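Local coordinates for T9SS C-terminal target domain-containing protein (Bacteroides cellulosilyticus, PDB 5JVK) that probably hydrolyses O-glycosidic bonds, as a family 39 glycoside hydrolase of a gut symbiont, at residues A[134-140]-A[171-177]; A[187-191]-A[221-227]. All blocks are in the same frame, centred on the assembly; numbering follows the deposited sequence.

Interaction 1 of 2, residues A[134-140]-A[171-177]; sequences RTDLAWE and IVFGYAN. With GOL (glycerol), chain G.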
loop_
_atom_site.group_PDB
_atom_site.type_symbol
_atom_site.label_atom_id
_atom_site.label_comp_id
_atom_site.label_asym_id
_atom_site.label_seq_id
_atom_site.Cartn_x
_atom_site.Cartn_y
_atom_site.Cartn_z
ATOM N N ARG A 134 -2.005 -1.797 7.980
ATOM C CA ARG A 134 -2.178 -0.778 9.007
ATOM C C ARG A 134 -3.663 -0.585 9.263
ATOM O O ARG A 134 -4.446 -0.480 8.318
ATOM C CB ARG A 134 -1.547 0.542 8.568
ATOM C CG ARG A 134 -1.667 1.675 9.580
ATOM C CD ARG A 134 -0.864 2.869 9.108
ATOM N NE ARG A 134 -0.909 4.014 10.021
ATOM C CZ ARG A 134 -1.715 5.075 9.916
ATOM N NH1 ARG A 134 -2.618 5.190 8.939
ATOM N NH2 ARG A 134 -1.622 6.047 10.815
ATOM N N THR A 135 -4.046 -0.536 10.536
ATOM C CA THR A 135 -5.421 -0.208 10.902
ATOM C C THR A 135 -5.508 0.462 12.269
ATOM O O THR A 135 -4.562 0.429 13.057
ATOM C CB THR A 135 -6.342 -1.443 10.823
ATOM O OG1 THR A 135 -7.709 -1.019 10.870
ATOM C CG2 THR A 135 -6.059 -2.434 11.951
ATOM N N ASP A 136 -6.659 1.073 12.524
ATOM C CA ASP A 136 -6.864 1.907 13.702
ATOM C C ASP A 136 -7.252 1.097 14.925
ATOM O O ASP A 136 -7.816 0.006 14.820
ATOM C CB ASP A 136 -7.958 2.942 13.440
ATOM C CG ASP A 136 -7.602 3.886 12.324
ATOM O OD1 ASP A 136 -6.858 4.860 12.578
ATOM O OD2 ASP A 136 -8.072 3.652 11.188
ATOM N N LEU A 137 -6.935 1.653 16.086
ATOM C CA LEU A 137 -7.456 1.175 17.352
ATOM C C LEU A 137 -7.765 2.398 18.204
ATOM O O LEU A 137 -6.869 3.183 18.515
ATOM C CB LEU A 137 -6.442 0.253 18.035
ATOM C CG LEU A 137 -6.871 -0.501 19.303
ATOM C CD1 LEU A 137 -6.910 0.413 20.522
ATOM C CD2 LEU A 137 -8.214 -1.195 19.109
ATOM N N ALA A 138 -9.034 2.556 18.572
ATOM C CA ALA A 138 -9.476 3.700 19.357
ATOM C C ALA A 138 -9.223 3.454 20.843
ATOM O O ALA A 138 -9.615 2.415 21.378
ATOM C CB ALA A 138 -10.951 3.968 19.108
ATOM N N TRP A 139 -8.554 4.409 21.490
ATOM C CA TRP A 139 -8.387 4.440 22.952
ATOM C C TRP A 139 -9.749 4.338 23.650
ATOM O O TRP A 139 -9.912 3.570 24.599
ATOM C CB TRP A 139 -7.651 5.733 23.341
ATOM C CG TRP A 139 -7.389 5.977 24.809
ATOM C CD1 TRP A 139 -7.456 5.075 25.833
ATOM C CD2 TRP A 139 -6.968 7.215 25.395
ATOM N NE1 TRP A 139 -7.131 5.682 27.022
ATOM C CE2 TRP A 139 -6.825 6.995 26.781
ATOM C CE3 TRP A 139 -6.710 8.494 24.883
ATOM C CZ2 TRP A 139 -6.431 8.008 27.664
ATOM C CZ3 TRP A 139 -6.320 9.501 25.759
ATOM C CH2 TRP A 139 -6.187 9.250 27.137
ATOM N N GLU A 140 -10.714 5.105 23.146
ATOM C CA GLU A 140 -12.127 5.031 23.554
ATOM C C GLU A 140 -12.666 3.595 23.647
ATOM O O GLU A 140 -13.281 3.222 24.648
ATOM C CB GLU A 140 -12.978 5.846 22.568
ATOM C CG GLU A 140 -14.437 6.038 22.954
ATOM C CD GLU A 140 -15.132 7.076 22.088
ATOM O OE1 GLU A 140 -14.624 8.217 21.994
ATOM O OE2 GLU A 140 -16.189 6.756 21.503
ATOM N N ILE A 171 -0.448 -1.258 14.138
ATOM C CA ILE A 171 -1.660 -0.692 14.748
ATOM C C ILE A 171 -1.424 0.752 15.182
ATOM O O ILE A 171 -0.507 1.027 15.958
ATOM C CB ILE A 171 -2.129 -1.527 15.966
ATOM C CG1 ILE A 171 -2.359 -2.996 15.572
ATOM C CG2 ILE A 171 -3.390 -0.935 16.597
ATOM C CD1 ILE A 171 -3.518 -3.246 14.624
ATOM N N VAL A 172 -2.263 1.662 14.680
ATOM C CA VAL A 172 -2.217 3.070 15.082
ATOM C C VAL A 172 -3.230 3.316 16.209
ATOM O O VAL A 172 -4.441 3.196 16.017
ATOM C CB VAL A 172 -2.362 4.061 13.883
ATOM C CG1 VAL A 172 -3.721 3.981 13.192
ATOM C CG2 VAL A 172 -2.082 5.492 14.331
ATOM N N PHE A 173 -2.700 3.636 17.389
ATOM C CA PHE A 173 -3.480 3.798 18.615
ATOM C C PHE A 173 -3.707 5.275 18.903
ATOM O O PHE A 173 -2.745 6.042 18.946
ATOM C CB PHE A 173 -2.720 3.169 19.793
ATOM C CG PHE A 173 -3.435 3.280 21.112
ATOM C CD1 PHE A 173 -4.356 2.321 21.486
ATOM C CD2 PHE A 173 -3.179 4.336 21.982
ATOM C CE1 PHE A 173 -5.027 2.405 22.697
ATOM C CE2 PHE A 173 -3.842 4.430 23.197
ATOM C CZ PHE A 173 -4.769 3.461 23.557
ATOM N N GLY A 174 -4.956 5.675 19.128
ATOM C CA GLY A 174 -5.225 7.043 19.562
ATOM C C GLY A 174 -6.666 7.502 19.500
ATOM O O GLY A 174 -7.586 6.714 19.709
ATOM N N TYR A 175 -6.832 8.787 19.184
ATOM C CA TYR A 175 -8.076 9.553 19.358
ATOM C C TYR A 175 -8.510 9.674 20.830
ATOM O O TYR A 175 -8.295 8.766 21.635
ATOM C CB TYR A 175 -9.206 9.031 18.458
ATOM C CG TYR A 175 -8.836 8.999 16.984
ATOM C CD1 TYR A 175 -8.362 10.145 16.333
ATOM C CD2 TYR A 175 -8.961 7.826 16.232
ATOM C CE1 TYR A 175 -8.020 10.121 14.987
ATOM C CE2 TYR A 175 -8.623 7.795 14.883
ATOM C CZ TYR A 175 -8.154 8.942 14.264
ATOM O OH TYR A 175 -7.819 8.910 12.929
ATOM N N ALA A 176 -9.111 10.815 21.165
ATOM C CA ALA A 176 -9.354 11.197 22.561
ATOM C C ALA A 176 -10.432 10.350 23.238
ATOM O O ALA A 176 -11.486 10.090 22.654
ATOM C CB ALA A 176 -9.717 12.674 22.647
ATOM N N ASN A 177 -10.141 9.919 24.466
ATOM C CA ASN A 177 -11.069 9.156 25.302
ATOM C C ASN A 177 -11.694 10.072 26.367
ATOM O O ASN A 177 -11.374 9.989 27.556
ATOM C CB ASN A 177 -10.328 7.965 25.938
ATOM C CG ASN A 177 -11.260 6.979 26.629
ATOM O OD1 ASN A 177 -12.485 7.065 26.523
ATOM N ND2 ASN A 177 -10.674 6.025 27.339
HETATM C C1 GOL G . -7.729 7.471 7.984
HETATM O O1 GOL G . -7.148 8.564 7.253
HETATM C C2 GOL G . -6.881 7.145 9.216
HETATM O O2 GOL G . -7.717 6.978 10.372
HETATM C C3 GOL G . -6.059 5.876 8.998
HETATM O O3 GOL G . -6.879 4.701 9.022
HETATM O O HOH W 1 -6.105 5.565 15.400
#
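Thr135 to Ala138 pair with Ile171 to Gly174 as neighbouring parallel strands, with segment axes 4.8 Å apart at closest and inclined by 25°. Four backbone hydrogen bonds join them, among them Leu137 N to Val172 O at 2.9 Å. The last, Trp139 N to Gly174 O, forms where segment 134-140 passes into a helix with Ala138 at its N-cap.

CB of Trp139 lies 3.5 Å from Tyr175 O and touches CZ of Phe173. CG is anti to the backbone N (chi1 179°), which swings the indole over Asn177. Asn177 CB sits over the centre of the five-membered ring, 3.6 Å from its centroid, as a CH-pi contact, with CD2 its nearest atom. Asn177 ND2 lies near CD1 and NE1, and NE1 bonds to Glu143 OE1. CE3 approaches Tyr175 O near the ring plane, and CZ3 comes near Asn177 N. The Phe173 ring takes CD1 of Leu137 at its edge.

On the Asp136 and Val172 face, Val172 CG1 lies over one face of the Arg134 guanidinium, salt-bridged to Glu219 and Glu340. Asp136 OD2 accepts a hydrogen bond from glycerol O3 at 2.7 Å. A water bridges Asp136 OD1 and Val172 O. The glycerol, probably from the crystallisation liquor, also bonds to Tyr175 OH.

The two strands are the second and third of the eight-stranded parallel barrel, a TIM-barrel fold. Helices 153-164 and 194-211 pack on the Leu137 and Phe173 face, the latter also touching Trp139 through Cys200 and Ala203. Strand 217-220 is the next strand, with Ile171 backbone-bonded to Glu217 and Glu219.

Interaction 2 of 2, residues A[187-191]-A[221-227]; sequences TIPFP and WNEPNYA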
loop_
_atom_site.group_PDB
_atom_site.type_symbol
_atom_site.label_atom_id
_atom_site.label_comp_id
_atom_site.label_asym_id
_atom_site.label_seq_id
_atom_site.Cartn_x
_atom_site.Cartn_y
_atom_site.Cartn_z
ATOM N N THR A 187 -7.265 21.854 26.219
ATOM C CA THR A 187 -6.868 22.716 25.094
ATOM C C THR A 187 -7.130 22.084 23.720
ATOM O O THR A 187 -7.596 22.769 22.811
ATOM C CB THR A 187 -5.373 23.106 25.185
ATOM O OG1 THR A 187 -4.580 21.943 25.449
ATOM C CG2 THR A 187 -5.145 24.122 26.295
ATOM N N ILE A 188 -6.834 20.791 23.580
ATOM C CA ILE A 188 -6.851 20.094 22.280
ATOM C C ILE A 188 -7.375 18.659 22.422
ATOM O O ILE A 188 -7.375 18.123 23.530
ATOM C CB ILE A 188 -5.434 20.069 21.647
ATOM C CG1 ILE A 188 -4.386 19.551 22.649
ATOM C CG2 ILE A 188 -5.046 21.460 21.158
ATOM C CD1 ILE A 188 -2.998 19.391 22.065
ATOM N N PRO A 189 -7.807 18.021 21.308
ATOM C CA PRO A 189 -8.226 16.610 21.381
ATOM C C PRO A 189 -7.013 15.660 21.423
ATOM O O PRO A 189 -6.763 14.895 20.487
ATOM C CB PRO A 189 -9.082 16.436 20.119
ATOM C CG PRO A 189 -8.506 17.405 19.147
ATOM C CD PRO A 189 -8.002 18.576 19.952
ATOM N N PHE A 190 -6.285 15.722 22.535
ATOM C CA PHE A 190 -5.002 15.040 22.715
ATOM C C PHE A 190 -4.623 15.184 24.196
ATOM O O PHE A 190 -4.706 16.292 24.733
ATOM C CB PHE A 190 -3.933 15.686 21.822
ATOM C CG PHE A 190 -2.626 14.941 21.784
ATOM C CD1 PHE A 190 -2.411 13.936 20.845
ATOM C CD2 PHE A 190 -1.599 15.258 22.671
ATOM C CE1 PHE A 190 -1.203 13.254 20.800
ATOM C CE2 PHE A 190 -0.388 14.578 22.630
ATOM C CZ PHE A 190 -0.191 13.574 21.693
ATOM N N PRO A 191 -4.227 14.082 24.867
ATOM C CA PRO A 191 -4.043 14.138 26.324
ATOM C C PRO A 191 -2.892 15.045 26.771
ATOM O O PRO A 191 -1.730 14.760 26.470
ATOM C CB PRO A 191 -3.758 12.677 26.699
ATOM C CG PRO A 191 -3.175 12.082 25.467
ATOM C CD PRO A 191 -3.898 12.746 24.331
ATOM N N TRP A 221 -0.899 7.590 17.860
ATOM C CA TRP A 221 -1.775 8.660 17.357
ATOM C C TRP A 221 -1.666 8.844 15.841
ATOM O O TRP A 221 -0.578 8.772 15.277
ATOM C CB TRP A 221 -1.528 9.997 18.089
ATOM C CG TRP A 221 -2.789 10.710 18.463
ATOM C CD1 TRP A 221 -3.483 11.603 17.706
ATOM C CD2 TRP A 221 -3.515 10.571 19.688
ATOM N NE1 TRP A 221 -4.598 12.038 18.385
ATOM C CE2 TRP A 221 -4.640 11.422 19.607
ATOM C CE3 TRP A 221 -3.323 9.811 20.852
ATOM C CZ2 TRP A 221 -5.575 11.535 20.642
ATOM C CZ3 TRP A 221 -4.252 9.923 21.885
ATOM C CH2 TRP A 221 -5.366 10.779 21.769
ATOM N N ASN A 222 -2.808 9.073 15.193
ATOM C CA ASN A 222 -2.865 9.322 13.754
ATOM C C ASN A 222 -2.999 10.819 13.473
ATOM O O ASN A 222 -4.012 11.431 13.814
ATOM C CB ASN A 222 -4.042 8.581 13.124
ATOM C CG ASN A 222 -4.105 8.772 11.622
ATOM O OD1 ASN A 222 -3.300 8.215 10.882
ATOM N ND2 ASN A 222 -5.053 9.575 11.169
ATOM N N GLU A 223 -1.971 11.388 12.847
ATOM C CA GLU A 223 -1.938 12.797 12.440
ATOM C C GLU A 223 -2.309 13.804 13.546
ATOM O O GLU A 223 -3.280 14.556 13.405
ATOM C CB GLU A 223 -2.818 13.001 11.200
ATOM C CG GLU A 223 -2.404 12.139 10.017
ATOM C CD GLU A 223 -3.089 12.530 8.721
ATOM O OE1 GLU A 223 -4.159 13.176 8.762
ATOM O OE2 GLU A 223 -2.551 12.175 7.651
ATOM N N PRO A 224 -1.534 13.824 14.650
ATOM C CA PRO A 224 -1.715 14.830 15.694
ATOM C C PRO A 224 -1.103 16.183 15.298
ATOM O O PRO A 224 -0.105 16.618 15.882
ATOM C CB PRO A 224 -0.994 14.206 16.895
ATOM C CG PRO A 224 0.099 13.416 16.270
ATOM C CD PRO A 224 -0.541 12.812 15.053
ATOM N N ASN A 225 -1.717 16.840 14.315
ATOM C CA ASN A 225 -1.256 18.142 13.820
ATOM C C ASN A 225 -1.598 19.239 14.831
ATOM O O ASN A 225 -0.809 20.156 15.066
ATOM C CB ASN A 225 -1.896 18.448 12.464
ATOM C CG ASN A 225 -1.417 17.511 11.368
ATOM O OD1 ASN A 225 -2.188 16.716 10.832
ATOM N ND2 ASN A 225 -0.143 17.608 11.026
ATOM N N TYR A 226 -2.800 19.137 15.393
ATOM C CA TYR A 226 -3.223 19.910 16.577
ATOM C C TYR A 226 -2.243 19.894 17.770
ATOM O O TYR A 226 -2.154 20.886 18.496
ATOM C CB TYR A 226 -4.634 19.482 17.045
ATOM C CG TYR A 226 -4.945 17.995 16.928
ATOM C CD1 TYR A 226 -4.456 17.081 17.858
ATOM C CD2 TYR A 226 -5.737 17.507 15.880
ATOM C CE1 TYR A 226 -4.739 15.726 17.748
ATOM C CE2 TYR A 226 -6.021 16.154 15.760
ATOM C CZ TYR A 226 -5.521 15.268 16.696
ATOM O OH TYR A 226 -5.800 13.928 16.587
ATOM N N ALA A 227 -1.527 18.784 17.972
ATOM C CA ALA A 227 -0.546 18.658 19.061
ATOM C C ALA A 227 0.851 19.118 18.636
ATOM O O ALA A 227 1.387 18.637 17.636
ATOM C CB ALA A 227 -0.490 17.220 19.550
#
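Ile188 and Tyr226 have CA atoms 6.8 Å apart, and Phe190 and Ala227 repeat that spacing. Both segments are irregular loop, with no hydrogen bond between them. An inverse gamma turn centres on Pro189 in one and on Pro224 in the other.

Side-chain packing carries most of the contact, with Pro189 O also against CE1 of Tyr226 and CZ2 of Trp221. Phe190 turns its CD1 and CE1 edge toward the face of Trp221 in an edge-to-face pair, its centroid 4.8 Å from that of the six-membered ring and the planes at 64°. CG stands anti to the backbone N (chi1 -172°), which puts the ring between Ala227 and Pro191. CB of Ala227 lies over the centre of one face, 3.8 Å from the centroid. CD of Pro191 reaches the other nearer the rim, 3.5 Å from CH2 of Trp221.

Tyr226 is held between two prolines: CG of Pro189 stands over one ring face, and CA of Pro224 against the other. Trp221 NE1 donates to Tyr226 OH at 2.9 Å, with the hydroxyl in the indole plane. A leucine in place of Trp221 would probably leave Tyr226 OH without this donor and the edge of Phe190 without an aromatic face.

The loops follow barrel strands 168-174 and 217-220. Leu236 of helix 229-247 packs on Phe190 and Pro191, while Trp139 of helix 139-142 touches Pro191 and Trp221.

Interaction 1 closes before interaction 2 opens along the chain, and their centres are about 12 Å apart. Both belong to the same parallel barrel. Interaction 1 joins its second and third strands, and interaction 2 joins the loops that follow the third and fourth. A probable hydrogen bond from Trp221 N to Phe173 O links them directly. A second probable one runs from Arg134 NH2 to Asn222 OD1. Residues 222-224 read Asn-Glu-Pro, a sequence familiar after the fourth strand of clan GH-A barrels. Together the two contacts build one sector of the C-terminal rim of the barrel, where TIM-barrel enzymes place their active sites.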